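Local coordinates for protein diol-dehydratase (Roseburia inulinivorans, PDB 5I2A) that probably acts as a B12-independent glycyl radical lyase that dehydrates 1,2-propanediol, at residues Pro27-Ala32 against Asp109-Ser114. Sequence-based numbering, arbitrary orientation.
Sequences PEIEAA and DPFYIS
Pro-27 to Ile-29 and Phe-111 to Ile-113 run in the same general sense, joined by a single parallel bridge between Glu-28 and Tyr-112. Tyr-112 N donates to Pro-27 O at 2.8 Å, and Ile-29 N to Tyr-112 O at 2.9 Å, the latter nearly in line with the carbonyl (C=O...N 175°). Tyr-112 thus uses both N-H and C=O on the residues flanking Glu-28, whose CA makes a CA-H...O contact with Tyr-112 O (3.3 Å). Where the chains part, a water donates to Glu-28 OE2 and Ile-29 O and accepts from Ser-114 N. Glu-28 puts CG anti to its backbone N (chi1 173°) and continues extended alongside the Tyr-112 side chain, CD 3.7 Å from Tyr-112 CD2 and the carboxylate turned 63° from the ring plane. An alanine at Glu-28 would probably leave the water without its carboxylate acceptor and this flank of the Tyr-112 ring without its neighbour. On the other side of the paired backbones, Pro-27 CB meets Phe-111 CD2 at 3.7 Å, and the Ile-29 side chain crosses that of Phe-111 at about a right angle, CD1 lying 3.7 Å from Phe-111 CB. This lone bridge joins irregular loops of the pyruvate formate lyase-like region, ahead of helices 32-43 and 115-125; Ser-114 is N-cap of the latter, its OG hydrogen-bonded to Thr-117 OG1, and backbone hydrogen bonds link Glu-28 with Cys-85 and Phe-111 with Val-103.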
ATOM      1  N   PRO A  27      -2.857  38.760  -0.468  1.00 18.59           N
ATOM      2  CA  PRO A  27      -3.272  37.358  -0.380  1.00 17.96           C
ATOM      3  C   PRO A  27      -3.318  36.897   1.073  1.00 18.49           C
ATOM      4  O   PRO A  27      -2.468  37.295   1.875  1.00 18.39           O
ATOM      5  CB  PRO A  27      -2.181  36.618  -1.159  1.00 18.75           C
ATOM      6  CG  PRO A  27      -1.670  37.629  -2.128  1.00 15.22           C
ATOM      7  CD  PRO A  27      -1.686  38.928  -1.348  1.00 14.98           C
ATOM      8  N   GLU A  28      -4.318  36.096   1.409  1.00 13.75           N
ATOM      9  CA  GLU A  28      -4.497  35.628   2.777  1.00 18.64           C
ATOM     10  C   GLU A  28      -4.609  34.107   2.862  1.00 15.34           C
ATOM     11  O   GLU A  28      -5.286  33.493   2.058  1.00 17.82           O
ATOM     12  CB  GLU A  28      -5.747  36.265   3.406  1.00 18.52           C
ATOM     13  CG  GLU A  28      -6.104  35.694   4.780  1.00 19.91           C
ATOM     14  CD  GLU A  28      -7.293  36.408   5.438  1.00 27.33           C
ATOM     15  OE1 GLU A  28      -7.968  37.185   4.744  1.00 24.15           O
ATOM     16  OE2 GLU A  28      -7.537  36.192   6.646  1.00 17.94           O
ATOM     17  N   ILE A  29      -3.955  33.525   3.860  1.00 16.62           N
ATOM     18  CA  ILE A  29      -4.080  32.100   4.178  1.00 16.86           C
ATOM     19  C   ILE A  29      -5.357  31.816   4.993  1.00 17.04           C
ATOM     20  O   ILE A  29      -5.610  32.471   6.011  1.00 16.83           O
ATOM     21  CB  ILE A  29      -2.843  31.611   4.968  1.00 15.87           C
ATOM     22  CG1 ILE A  29      -1.589  31.735   4.115  1.00 12.80           C
ATOM     23  CG2 ILE A  29      -3.034  30.179   5.481  1.00 15.80           C
ATOM     24  CD1 ILE A  29      -0.293  31.708   4.910  1.00 14.72           C
ATOM     25  N   GLU A  30      -6.151  30.845   4.547  1.00 13.01           N
ATOM     26  CA  GLU A  30      -7.384  30.468   5.239  1.00 14.14           C
ATOM     27  C   GLU A  30      -7.347  29.020   5.763  1.00 19.82           C
ATOM     28  O   GLU A  30      -6.691  28.151   5.185  1.00 15.31           O
ATOM     29  CB  GLU A  30      -8.590  30.689   4.322  1.00 15.94           C
ATOM     30  CG  GLU A  30      -8.719  32.170   3.951  1.00 18.35           C
ATOM     31  CD  GLU A  30      -9.906  32.538   3.077  1.00 20.49           C
ATOM     32  OE1 GLU A  30     -10.736  31.674   2.702  1.00 19.42           O
ATOM     33  OE2 GLU A  30      -9.993  33.741   2.758  1.00 19.31           O
ATOM     34  N   ALA A  31      -8.064  28.779   6.855  1.00 17.17           N
ATOM     35  CA  ALA A  31      -7.943  27.537   7.615  1.00 17.93           C
ATOM     36  C   ALA A  31      -9.044  26.521   7.336  1.00 19.37           C
ATOM     37  O   ALA A  31      -8.950  25.389   7.791  1.00 18.38           O
ATOM     38  CB  ALA A  31      -7.913  27.851   9.104  1.00 20.81           C
ATOM     39  N   ALA A  32     -10.081  26.919   6.603  1.00 15.72           N
ATOM     40  CA  ALA A  32     -11.253  26.061   6.454  1.00 16.98           C
ATOM     41  C   ALA A  32     -10.937  24.675   5.844  1.00 16.79           C
ATOM     42  O   ALA A  32     -11.458  23.676   6.319  1.00 18.16           O
ATOM     43  CB  ALA A  32     -12.309  26.757   5.627  1.00 16.08           C
ATOM     44  N   ASP A 109       6.784  36.246  -2.073  1.00 14.03           N
ATOM     45  CA  ASP A 109       5.383  35.833  -2.005  1.00 14.09           C
ATOM     46  C   ASP A 109       4.808  35.872  -0.570  1.00 17.64           C
ATOM     47  O   ASP A 109       4.420  34.839  -0.034  1.00 16.21           O
ATOM     48  CB  ASP A 109       5.208  34.410  -2.590  1.00 13.61           C
ATOM     49  CG  ASP A 109       5.388  34.352  -4.129  1.00 16.64           C
ATOM     50  OD1 ASP A 109       5.999  35.270  -4.722  1.00 18.03           O
ATOM     51  OD2 ASP A 109       4.932  33.361  -4.745  1.00 16.74           O
ATOM     52  N   PRO A 110       4.743  37.066   0.044  1.00 20.42           N
ATOM     53  CA  PRO A 110       4.163  37.149   1.391  1.00 14.15           C
ATOM     54  C   PRO A 110       2.658  36.855   1.403  1.00 18.75           C
ATOM     55  O   PRO A 110       1.978  37.066   0.400  1.00 19.95           O
ATOM     56  CB  PRO A 110       4.442  38.600   1.811  1.00 17.04           C
ATOM     57  CG  PRO A 110       4.499  39.371   0.469  1.00 17.81           C
ATOM     58  CD  PRO A 110       5.177  38.386  -0.467  1.00 15.37           C
ATOM     59  N   PHE A 111       2.162  36.352   2.530  1.00 15.54           N
ATOM     60  CA  PHE A 111       0.738  36.094   2.742  1.00 18.28           C
ATOM     61  C   PHE A 111       0.310  36.634   4.109  1.00 20.85           C
ATOM     62  O   PHE A 111       1.026  36.449   5.091  1.00 17.01           O
ATOM     63  CB  PHE A 111       0.415  34.593   2.704  1.00 16.03           C
ATOM     64  CG  PHE A 111       0.338  33.993   1.329  1.00 13.87           C
ATOM     65  CD1 PHE A 111       1.489  33.643   0.642  1.00 15.89           C
ATOM     66  CD2 PHE A 111      -0.888  33.725   0.751  1.00 14.38           C
ATOM     67  CE1 PHE A 111       1.424  33.055  -0.620  1.00 12.76           C
ATOM     68  CE2 PHE A 111      -0.963  33.151  -0.517  1.00 16.41           C
ATOM     69  CZ  PHE A 111       0.202  32.815  -1.200  1.00 14.73           C
ATOM     70  N   TYR A 112      -0.861  37.259   4.186  1.00 18.25           N
ATOM     71  CA  TYR A 112      -1.414  37.630   5.484  1.00 18.91           C
ATOM     72  C   TYR A 112      -2.036  36.414   6.153  1.00 18.97           C
ATOM     73  O   TYR A 112      -2.658  35.597   5.495  1.00 20.06           O
ATOM     74  CB  TYR A 112      -2.459  38.749   5.352  1.00 19.35           C
ATOM     75  CG  TYR A 112      -3.264  38.983   6.625  1.00 18.59           C
ATOM     76  CD1 TYR A 112      -2.679  39.540   7.756  1.00 21.57           C
ATOM     77  CD2 TYR A 112      -4.606  38.650   6.688  1.00 20.71           C
ATOM     78  CE1 TYR A 112      -3.420  39.759   8.926  1.00 19.71           C
ATOM     79  CE2 TYR A 112      -5.350  38.857   7.844  1.00 22.63           C
ATOM     80  CZ  TYR A 112      -4.754  39.413   8.955  1.00 22.89           C
ATOM     81  OH  TYR A 112      -5.504  39.615  10.085  1.00 25.70           O
ATOM     82  N   ILE A 113      -1.841  36.282   7.460  1.00 18.35           N
ATOM     83  CA  ILE A 113      -2.540  35.262   8.223  1.00 17.30           C
ATOM     84  C   ILE A 113      -2.972  35.829   9.587  1.00 17.13           C
ATOM     85  O   ILE A 113      -2.167  36.396  10.322  1.00 20.47           O
ATOM     86  CB  ILE A 113      -1.671  33.980   8.398  1.00 15.77           C
ATOM     87  CG1 ILE A 113      -2.448  32.897   9.149  1.00 16.13           C
ATOM     88  CG2 ILE A 113      -0.340  34.289   9.081  1.00 13.53           C
ATOM     89  CD1 ILE A 113      -1.701  31.538   9.227  1.00 15.58           C
ATOM     90  N   SER A 114      -4.257  35.687   9.894  1.00 16.94           N
ATOM     91  CA  SER A 114      -4.830  36.287  11.096  1.00 22.84           C
ATOM     92  C   SER A 114      -4.496  35.456  12.315  1.00 23.15           C
ATOM     93  O   SER A 114      -4.114  34.296  12.188  1.00 20.47           O
ATOM     94  CB  SER A 114      -6.343  36.423  10.972  1.00 17.55           C
ATOM     95  OG  SER A 114      -6.974  35.156  11.069  1.00 18.36           O
TER
HETATM   96  O   HOH W   1      -6.077  34.355   7.920  1.00 21.07           O